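Local coordinates for putative uncharacterized protein PH0594 (Pyrococcus horikoshii, PDB 4HXF) that probably acts as a self-compartmentalizing hexameric serine protease of the prolyl oligopeptidase family, an acylaminoacyl peptidase that cleaves peptide substrates, at residues A[472-477]-A[525-530]; A[468-473]-A[489-494]. All blocks are in the same frame, centred on the assembly; numbering follows the deposited sequence.

Contact 1: A[472-477]-A[525-530]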
ATOM      1  N   THR A 472      26.155 -42.907  -0.616  1.00 12.29           N
ATOM      2  CA  THR A 472      25.382 -43.204  -1.805  1.00 12.59           C
ATOM      3  C   THR A 472      26.243 -42.973  -3.050  1.00 12.51           C
ATOM      4  O   THR A 472      26.307 -43.800  -3.949  1.00 13.11           O
ATOM      5  CB  THR A 472      24.097 -42.315  -1.888  1.00 14.13           C
ATOM      6  OG1 THR A 472      23.226 -42.672  -0.787  1.00 14.75           O
ATOM      7  CG2 THR A 472      23.305 -42.534  -3.176  1.00 12.69           C
ATOM      8  N   ASN A 473      26.869 -41.795  -3.102  1.00 11.91           N
ATOM      9  CA  ASN A 473      27.835 -41.503  -4.203  1.00 12.63           C
ATOM     10  C   ASN A 473      28.876 -42.598  -4.356  1.00 13.68           C
ATOM     11  O   ASN A 473      29.208 -43.168  -5.417  1.00 13.52           O
ATOM     12  CB  ASN A 473      28.568 -40.164  -3.996  1.00 10.95           C
ATOM     13  CG  ASN A 473      27.682 -38.950  -3.980  1.00 11.60           C
ATOM     14  OD1 ASN A 473      26.529 -38.963  -4.451  1.00 13.00           O
ATOM     15  ND2 ASN A 473      28.252 -37.818  -3.449  1.00 12.37           N
ATOM     16  N   TRP A 474      29.469 -42.943  -3.200  1.00 12.62           N
ATOM     17  CA  TRP A 474      30.552 -43.910  -3.131  1.00 12.82           C
ATOM     18  C   TRP A 474      30.111 -45.253  -3.559  1.00 13.28           C
ATOM     19  O   TRP A 474      30.710 -45.915  -4.411  1.00 14.14           O
ATOM     20  CB  TRP A 474      31.049 -43.935  -1.708  1.00 12.95           C
ATOM     21  CG  TRP A 474      32.301 -44.781  -1.511  1.00 14.28           C
ATOM     22  CD1 TRP A 474      32.362 -45.893  -0.744  1.00 12.15           C
ATOM     23  CD2 TRP A 474      33.694 -44.490  -1.918  1.00 12.83           C
ATOM     24  NE1 TRP A 474      33.616 -46.412  -0.719  1.00 14.15           N
ATOM     25  CE2 TRP A 474      34.490 -45.591  -1.423  1.00 13.49           C
ATOM     26  CE3 TRP A 474      34.315 -43.520  -2.697  1.00 13.58           C
ATOM     27  CZ2 TRP A 474      35.835 -45.619  -1.558  1.00 14.98           C
ATOM     28  CZ3 TRP A 474      35.671 -43.590  -2.904  1.00 14.01           C
ATOM     29  CH2 TRP A 474      36.446 -44.606  -2.372  1.00 15.12           C
ATOM     30  N   ALA A 475      28.963 -45.687  -3.061  1.00 13.89           N
ATOM     31  CA  ALA A 475      28.400 -46.988  -3.367  1.00 15.18           C
ATOM     32  C   ALA A 475      28.178 -47.170  -4.883  1.00 15.57           C
ATOM     33  O   ALA A 475      28.485 -48.237  -5.476  1.00 16.55           O
ATOM     34  CB  ALA A 475      27.052 -47.144  -2.667  1.00 14.86           C
ATOM     35  N   LEU A 476      27.731 -46.090  -5.526  1.00 14.89           N
ATOM     36  CA  LEU A 476      27.448 -46.223  -6.974  1.00 15.86           C
ATOM     37  C   LEU A 476      28.737 -46.247  -7.766  1.00 14.86           C
ATOM     38  O   LEU A 476      28.798 -46.762  -8.888  1.00 14.53           O
ATOM     39  CB  LEU A 476      26.578 -45.074  -7.476  1.00 16.03           C
ATOM     40  CG  LEU A 476      25.077 -45.341  -7.437  1.00 19.38           C
ATOM     41  CD1 LEU A 476      24.486 -46.030  -6.248  1.00 19.09           C
ATOM     42  CD2 LEU A 476      24.294 -44.110  -8.007  1.00 16.36           C
ATOM     43  N   THR A 477      29.813 -45.748  -7.171  1.00 14.67           N
ATOM     44  CA  THR A 477      31.117 -45.817  -7.815  1.00 15.04           C
ATOM     45  C   THR A 477      31.908 -47.077  -7.490  1.00 15.55           C
ATOM     46  O   THR A 477      32.840 -47.453  -8.193  1.00 18.03           O
ATOM     47  CB  THR A 477      32.073 -44.647  -7.482  1.00 14.32           C
ATOM     48  OG1 THR A 477      32.493 -44.705  -6.125  1.00 15.06           O
ATOM     49  CG2 THR A 477      31.534 -43.251  -7.854  1.00 12.73           C
ATOM     50  N   LEU A 525      39.602 -41.443  -1.344  1.00 14.90           N
ATOM     51  CA  LEU A 525      38.333 -41.728  -0.759  1.00 13.20           C
ATOM     52  C   LEU A 525      37.177 -40.810  -1.227  1.00 13.14           C
ATOM     53  O   LEU A 525      36.130 -40.720  -0.577  1.00 13.76           O
ATOM     54  CB  LEU A 525      38.429 -41.666   0.751  1.00 14.75           C
ATOM     55  CG  LEU A 525      39.547 -42.578   1.250  1.00 15.38           C
ATOM     56  CD1 LEU A 525      39.705 -42.304   2.794  1.00 16.65           C
ATOM     57  CD2 LEU A 525      39.314 -44.058   0.880  1.00 15.35           C
ATOM     58  N   SER A 526      37.368 -40.142  -2.390  1.00 12.92           N
ATOM     59  CA  SER A 526      36.377 -39.230  -2.907  1.00 12.14           C
ATOM     60  C   SER A 526      35.665 -39.807  -4.122  1.00 12.96           C
ATOM     61  O   SER A 526      36.332 -40.121  -5.121  1.00 13.69           O
ATOM     62  CB  SER A 526      37.070 -37.901  -3.327  1.00 12.90           C
ATOM     63  OG  SER A 526      37.447 -37.112  -2.154  1.00 13.16           O
ATOM     64  N   PRO A 527      34.342 -39.884  -4.080  1.00 12.75           N
ATOM     65  CA  PRO A 527      33.551 -40.413  -5.243  1.00 13.65           C
ATOM     66  C   PRO A 527      33.845 -39.725  -6.600  1.00 15.56           C
ATOM     67  O   PRO A 527      33.804 -40.430  -7.598  1.00 13.87           O
ATOM     68  CB  PRO A 527      32.095 -40.206  -4.828  1.00 14.01           C
ATOM     69  CG  PRO A 527      32.169 -40.253  -3.310  1.00 14.53           C
ATOM     70  CD  PRO A 527      33.485 -39.708  -2.911  1.00 14.80           C
ATOM     71  N   LEU A 528      34.130 -38.429  -6.563  1.00 13.79           N
ATOM     72  CA  LEU A 528      34.352 -37.680  -7.793  1.00 13.59           C
ATOM     73  C   LEU A 528      35.328 -38.370  -8.717  1.00 13.35           C
ATOM     74  O   LEU A 528      35.111 -38.437  -9.945  1.00 16.12           O
ATOM     75  CB  LEU A 528      34.807 -36.229  -7.499  1.00 13.30           C
ATOM     76  CG  LEU A 528      34.821 -35.312  -8.722  1.00 14.28           C
ATOM     77  CD1 LEU A 528      33.402 -35.018  -9.097  1.00 15.85           C
ATOM     78  CD2 LEU A 528      35.539 -33.966  -8.336  1.00 16.67           C
ATOM     79  N   PHE A 529      36.387 -38.913  -8.163  1.00 13.90           N
ATOM     80  CA  PHE A 529      37.469 -39.459  -8.967  1.00 14.94           C
ATOM     81  C   PHE A 529      37.126 -40.818  -9.606  1.00 17.25           C
ATOM     82  O   PHE A 529      37.868 -41.322 -10.488  1.00 18.11           O
ATOM     83  CB  PHE A 529      38.714 -39.571  -8.145  1.00 15.02           C
ATOM     84  CG  PHE A 529      39.246 -38.279  -7.794  1.00 17.55           C
ATOM     85  CD1 PHE A 529      38.803 -37.589  -6.718  1.00 19.72           C
ATOM     86  CD2 PHE A 529      40.062 -37.605  -8.711  1.00 21.03           C
ATOM     87  CE1 PHE A 529      39.210 -36.321  -6.459  1.00 23.69           C
ATOM     88  CE2 PHE A 529      40.485 -36.279  -8.493  1.00 23.98           C
ATOM     89  CZ  PHE A 529      40.075 -35.645  -7.305  1.00 24.76           C
ATOM     90  N   TYR A 530      36.033 -41.426  -9.164  1.00 14.30           N
ATOM     91  CA  TYR A 530      35.565 -42.717  -9.661  1.00 13.57           C
ATOM     92  C   TYR A 530      34.278 -42.647 -10.390  1.00 14.97           C
ATOM     93  O   TYR A 530      33.593 -43.652 -10.619  1.00 16.01           O
ATOM     94  CB  TYR A 530      35.367 -43.650  -8.423  1.00 14.59           C
ATOM     95  CG  TYR A 530      36.647 -43.832  -7.575  1.00 13.95           C
ATOM     96  CD1 TYR A 530      36.897 -43.011  -6.476  1.00 14.62           C
ATOM     97  CD2 TYR A 530      37.439 -44.946  -7.700  1.00 15.93           C
ATOM     98  CE1 TYR A 530      37.985 -43.197  -5.673  1.00 15.26           C
ATOM     99  CE2 TYR A 530      38.529 -45.178  -6.812  1.00 15.89           C
ATOM    100  CZ  TYR A 530      38.758 -44.277  -5.791  1.00 14.89           C
ATOM    101  OH  TYR A 530      39.923 -44.449  -5.060  1.00 16.56           O
TER
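The six-membered ring of Trp474 turns its edge toward the face of Tyr530 in an offset edge-to-face pair. The two ring centroids are 5.3 Å apart and the planes stand at 83°. Trp474 CZ3 makes the closest approach, 3.6 Å from Tyr530 CE1. Pro527 N also lies at the indole edge, near the ring plane, 3.9 Å from Trp474 CE3. Ser526 O sits at the edge of the Tyr530 ring, in its plane. The carbonyl carbon of Leu525 comes in obliquely, 3.6 Å from Trp474 CZ3. Trp474 holds CG anti to its backbone N (chi1 -173°), which starts the indole off beside the carbonyl carbon; its six-membered ring ends nearer the 525-530 segment than its CB bond alone would suggest. Its NE1 is hydrogen-bonded to Gly434 O, and Phe438 meets the indole edge-to-face.

These residues join helix 467-478 of the alpha/beta-hydrolase domain to the loop between helix 521-524 and strand 538-543. No hydrogen bond joins the two segments. The loop makes a short 3-10 turn at 527-529, where Tyr530 N bonds to Pro527 O. Pro527 lays its ring against the helix: its CB is 3.6 Å from Asn473 CB, and its CG packs on the Trp474 backbone N. Phe557 of helix 552-563 touches both Asn473 and Pro527.

One turn on, Thr477 crosses Tyr530 at about a right angle, with their CB atoms 3.6 Å apart. Thr477 OG1 sits between its own backbone N and carbonyl carbon (chi1 69°) and bonds back to Trp474 O at 2.8 Å. Its methyl, CG2, instead faces the carbonyl oxygens of Pro527 and Tyr530. The Tyr530 hydroxyl bonds to Lys524 O.

Contact 2: A[468-473]-A[489-494]. With Y3A (N-[(benzyloxy)carbonyl]glycyl-N-[(2S,3R)-4-chloro-3-hydroxy-1-phenylbutan-2-yl]glycinamide), chain B.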
ATOM      1  N   GLY A 468      25.551 -39.722   4.439  1.00 12.34           N
ATOM      2  CA  GLY A 468      24.780 -40.739   3.790  1.00 11.69           C
ATOM      3  C   GLY A 468      24.741 -40.496   2.265  1.00 12.13           C
ATOM      4  O   GLY A 468      24.594 -41.437   1.487  1.00 13.85           O
ATOM      5  N   GLY A 469      24.816 -39.228   1.910  1.00 12.12           N
ATOM      6  CA  GLY A 469      24.927 -38.797   0.486  1.00 11.10           C
ATOM      7  C   GLY A 469      26.296 -39.128  -0.080  1.00 11.83           C
ATOM      8  O   GLY A 469      26.445 -39.736  -1.174  1.00 13.00           O
ATOM      9  N   TYR A 470      27.377 -38.830   0.668  1.00 12.46           N
ATOM     10  CA  TYR A 470      28.710 -39.333   0.345  1.00 12.06           C
ATOM     11  C   TYR A 470      28.619 -40.816   0.062  1.00 12.69           C
ATOM     12  O   TYR A 470      29.219 -41.378  -0.849  1.00 12.39           O
ATOM     13  CB  TYR A 470      29.655 -39.083   1.583  1.00 13.18           C
ATOM     14  CG  TYR A 470      30.940 -39.888   1.472  1.00 12.16           C
ATOM     15  CD1 TYR A 470      31.907 -39.554   0.614  1.00 12.19           C
ATOM     16  CD2 TYR A 470      31.151 -40.984   2.269  1.00 13.83           C
ATOM     17  CE1 TYR A 470      33.062 -40.287   0.533  1.00 12.41           C
ATOM     18  CE2 TYR A 470      32.284 -41.730   2.249  1.00 13.54           C
ATOM     19  CZ  TYR A 470      33.302 -41.347   1.350  1.00 14.60           C
ATOM     20  OH  TYR A 470      34.481 -42.133   1.252  1.00 15.29           O
ATOM     21  N   MET A 471      28.035 -41.564   1.017  1.00 12.81           N
ATOM     22  CA  MET A 471      28.079 -43.020   0.870  1.00 13.19           C
ATOM     23  C   MET A 471      27.213 -43.588  -0.258  1.00 10.89           C
ATOM     24  O   MET A 471      27.592 -44.567  -0.868  1.00 13.24           O
ATOM     25  CB  MET A 471      27.607 -43.708   2.118  1.00 13.61           C
ATOM     26  CG  MET A 471      27.839 -45.218   2.186  1.00 14.01           C
ATOM     27  SD  MET A 471      29.597 -45.606   2.317  1.00 14.25           S
ATOM     28  CE  MET A 471      30.067 -44.858   3.844  1.00 13.84           C
ATOM     29  N   THR A 472      26.155 -42.907  -0.616  1.00 12.29           N
ATOM     30  CA  THR A 472      25.382 -43.204  -1.805  1.00 12.59           C
ATOM     31  C   THR A 472      26.243 -42.973  -3.050  1.00 12.51           C
ATOM     32  O   THR A 472      26.307 -43.800  -3.949  1.00 13.11           O
ATOM     33  CB  THR A 472      24.097 -42.315  -1.888  1.00 14.13           C
ATOM     34  OG1 THR A 472      23.226 -42.672  -0.787  1.00 14.75           O
ATOM     35  CG2 THR A 472      23.305 -42.534  -3.176  1.00 12.69           C
ATOM     36  N   ASN A 473      26.869 -41.795  -3.102  1.00 11.91           N
ATOM     37  CA  ASN A 473      27.835 -41.503  -4.203  1.00 12.63           C
ATOM     38  C   ASN A 473      28.876 -42.598  -4.356  1.00 13.68           C
ATOM     39  O   ASN A 473      29.208 -43.168  -5.417  1.00 13.52           O
ATOM     40  CB  ASN A 473      28.568 -40.164  -3.996  1.00 10.95           C
ATOM     41  CG  ASN A 473      27.682 -38.950  -3.980  1.00 11.60           C
ATOM     42  OD1 ASN A 473      26.529 -38.963  -4.451  1.00 13.00           O
ATOM     43  ND2 ASN A 473      28.252 -37.818  -3.449  1.00 12.37           N
ATOM     44  N   ASN A 489      22.778 -33.528  -0.360  1.00 12.81           N
ATOM     45  CA  ASN A 489      23.574 -32.665   0.475  1.00 11.87           C
ATOM     46  C   ASN A 489      24.844 -33.406   0.954  1.00 11.95           C
ATOM     47  O   ASN A 489      25.221 -33.360   2.125  1.00 12.87           O
ATOM     48  CB  ASN A 489      22.770 -32.103   1.645  1.00 12.48           C
ATOM     49  CG  ASN A 489      21.650 -31.213   1.198  1.00 11.87           C
ATOM     50  OD1 ASN A 489      20.584 -31.736   0.717  1.00 15.21           O
ATOM     51  ND2 ASN A 489      21.848 -29.889   1.313  1.00 14.86           N
ATOM     52  N   GLY A 490      25.478 -34.082  -0.015  1.00 12.79           N
ATOM     53  CA  GLY A 490      26.538 -35.063   0.218  1.00 14.38           C
ATOM     54  C   GLY A 490      27.959 -34.552   0.118  1.00 12.26           C
ATOM     55  O   GLY A 490      28.187 -33.406   0.149  1.00 13.40           O
ATOM     56  N   ILE A 491      28.881 -35.460   0.040  1.00 13.19           N
ATOM     57  CA  ILE A 491      30.250 -35.215  -0.350  1.00 12.87           C
ATOM     58  C   ILE A 491      30.637 -36.082  -1.517  1.00 12.44           C
ATOM     59  O   ILE A 491      30.416 -37.268  -1.514  1.00 12.46           O
ATOM     60  CB  ILE A 491      31.214 -35.496   0.856  1.00 13.20           C
ATOM     61  CG1 ILE A 491      30.866 -34.678   2.078  1.00 14.25           C
ATOM     62  CG2 ILE A 491      32.681 -35.244   0.407  1.00 12.65           C
ATOM     63  CD1 ILE A 491      30.085 -35.514   3.148  1.00 16.82           C
ATOM     64  N   SER A 492      31.192 -35.424  -2.526  1.00 12.82           N
ATOM     65  CA  SER A 492      31.885 -36.024  -3.658  1.00 12.43           C
ATOM     66  C   SER A 492      33.416 -35.805  -3.644  1.00 11.19           C
ATOM     67  O   SER A 492      34.086 -36.635  -4.265  1.00 12.59           O
ATOM     68  CB  SER A 492      31.342 -35.663  -5.061  1.00 13.06           C
ATOM     69  OG  SER A 492      31.483 -34.297  -5.360  1.00 12.96           O
ATOM     70  N   TYR A 493      33.887 -34.726  -3.026  1.00 10.45           N
ATOM     71  CA  TYR A 493      35.288 -34.455  -2.963  1.00 12.30           C
ATOM     72  C   TYR A 493      35.742 -33.898  -1.666  1.00 12.84           C
ATOM     73  O   TYR A 493      35.392 -32.745  -1.302  1.00 13.95           O
ATOM     74  CB  TYR A 493      35.699 -33.514  -4.137  1.00 13.42           C
ATOM     75  CG  TYR A 493      37.165 -33.228  -4.358  1.00 12.80           C
ATOM     76  CD1 TYR A 493      38.178 -34.083  -3.809  1.00 13.27           C
ATOM     77  CD2 TYR A 493      37.614 -32.230  -5.171  1.00 13.86           C
ATOM     78  CE1 TYR A 493      39.511 -33.867  -4.019  1.00 12.87           C
ATOM     79  CE2 TYR A 493      38.936 -32.009  -5.390  1.00 14.48           C
ATOM     80  CZ  TYR A 493      39.924 -32.808  -4.803  1.00 14.17           C
ATOM     81  OH  TYR A 493      41.220 -32.625  -5.071  1.00 15.26           O
ATOM     82  N   TRP A 494      36.520 -34.691  -0.895  1.00 12.04           N
ATOM     83  CA  TRP A 494      36.925 -34.210   0.406  1.00 11.71           C
ATOM     84  C   TRP A 494      37.762 -32.945   0.408  1.00 12.09           C
ATOM     85  O   TRP A 494      37.712 -32.169   1.409  1.00 12.05           O
ATOM     86  CB  TRP A 494      37.630 -35.315   1.217  1.00 11.98           C
ATOM     87  CG  TRP A 494      36.692 -36.440   1.523  1.00 12.41           C
ATOM     88  CD1 TRP A 494      36.720 -37.726   1.023  1.00 12.85           C
ATOM     89  CD2 TRP A 494      35.611 -36.391   2.479  1.00 11.93           C
ATOM     90  NE1 TRP A 494      35.692 -38.464   1.606  1.00 14.02           N
ATOM     91  CE2 TRP A 494      34.972 -37.675   2.431  1.00 12.37           C
ATOM     92  CE3 TRP A 494      35.089 -35.409   3.275  1.00 13.91           C
ATOM     93  CZ2 TRP A 494      33.900 -38.015   3.252  1.00 13.87           C
ATOM     94  CZ3 TRP A 494      34.016 -35.748   4.099  1.00 13.95           C
ATOM     95  CH2 TRP A 494      33.422 -37.016   4.049  1.00 13.63           C
TER
HETATM   96  N3  Y3A B 701      28.014 -33.038  12.447  1.00 31.19           N
HETATM   97  CA3 Y3A B 701      28.820 -33.675  11.388  1.00 29.62           C
HETATM   98  C3  Y3A B 701      28.217 -33.174  10.071  1.00 23.84           C
HETATM   99  O3  Y3A B 701      27.534 -32.186   9.896  1.00 22.30           O
HETATM  100  C4  Y3A B 701      26.292 -34.461   7.581  1.00 17.83           C
HETATM  101  O4  Y3A B 701      26.396 -35.807   7.875  1.00 19.01           O
HETATM  102  CA4 Y3A B 701      27.685 -33.861   7.636  1.00 14.44           C
HETATM  103  N4  Y3A B 701      28.242 -34.254   8.958  1.00 19.47           N
HETATM  104  CB4 Y3A B 701      28.739 -34.505   6.687  1.00 16.03           C
HETATM  105  CG4 Y3A B 701      30.097 -33.894   6.792  1.00 16.26           C
HETATM  106  CD1 Y3A B 701      30.408 -32.564   6.467  1.00 18.37           C
HETATM  107  CD2 Y3A B 701      31.164 -34.697   7.169  1.00 19.95           C
HETATM  108  CE1 Y3A B 701      31.684 -32.040   6.552  1.00 18.86           C
HETATM  109  CE2 Y3A B 701      32.450 -34.187   7.268  1.00 18.80           C
HETATM  110  CZ4 Y3A B 701      32.698 -32.878   6.992  1.00 18.58           C
HETATM  111  C15 Y3A B 701      25.138 -33.564   8.167  1.00 18.18           C
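Gly469 and Gly490 bring the backbones together, with their CA atoms 4.1 Å apart, and Tyr470 CA then points a C-H at Ile491 O, 3.3 Å away.

Ile491 O also accepts a hydrogen bond from Asn473 ND2, at 3.0 Å with an N-H...O angle of 145°, so the bond is bent. The donor stands well above the carbonyl plane. Asn473 OD1 is held by Ser487 OG.

In Tyr470, CG lies anti to the backbone N (chi1 165°), and from there the phenol ring reaches across to Trp494. Trp494 CZ2 lies over the centre of one face of the phenol ring, 3.6 Å above its plane. The two rings meet obliquely, with planes at 55°. Ile491 O sits at the phenol edge, and the hydroxyl bonds to Leu525 O. Ile491 CG2 covers a face of the indole, while Ile491 CD1 packs on Tyr470 CB at 3.9 Å.

The same CD1 touches CB4 of the bound inhibitor Y3A, and Trp494 CZ3 is 3.9 Å from CE2 of its phenyl ring. Ile491 and Trp494 thus line the pocket of that ring.

Helix 467-478 follows strand 460-465 through a GxSxG sequence consistent with a nucleophile elbow at Ser466. The 489-494 segment leads from strand 484-488 into helix 494-500, and helix 552-563 packs against Ser492 through Phe557 and against Ile491 through Gln553.

In the fold
Both contacts are buried, though Tyr530 of contact 1 is partly exposed. Both use helix 467-478, and Asn473 takes part in both. Contact 2 takes its earlier turns, beside the inhibitor pocket; contact 1 takes its later turns, away from the annotated sites. Contact 1 has no hydrogen bond between its segments and rests mainly on aromatic and apolar packing. Contact 2 adds close glycine backbones, a C-H...O contact and one side-chain hydrogen bond. Their centres lie about 7 Å apart. The two loops also meet through Ser526 OG and Trp494 N, a probable hydrogen bond. The 525-530 loop therefore stands behind pocket residue Trp494 as a second shell. Leu528 and Phe529 also pack on a second subunit.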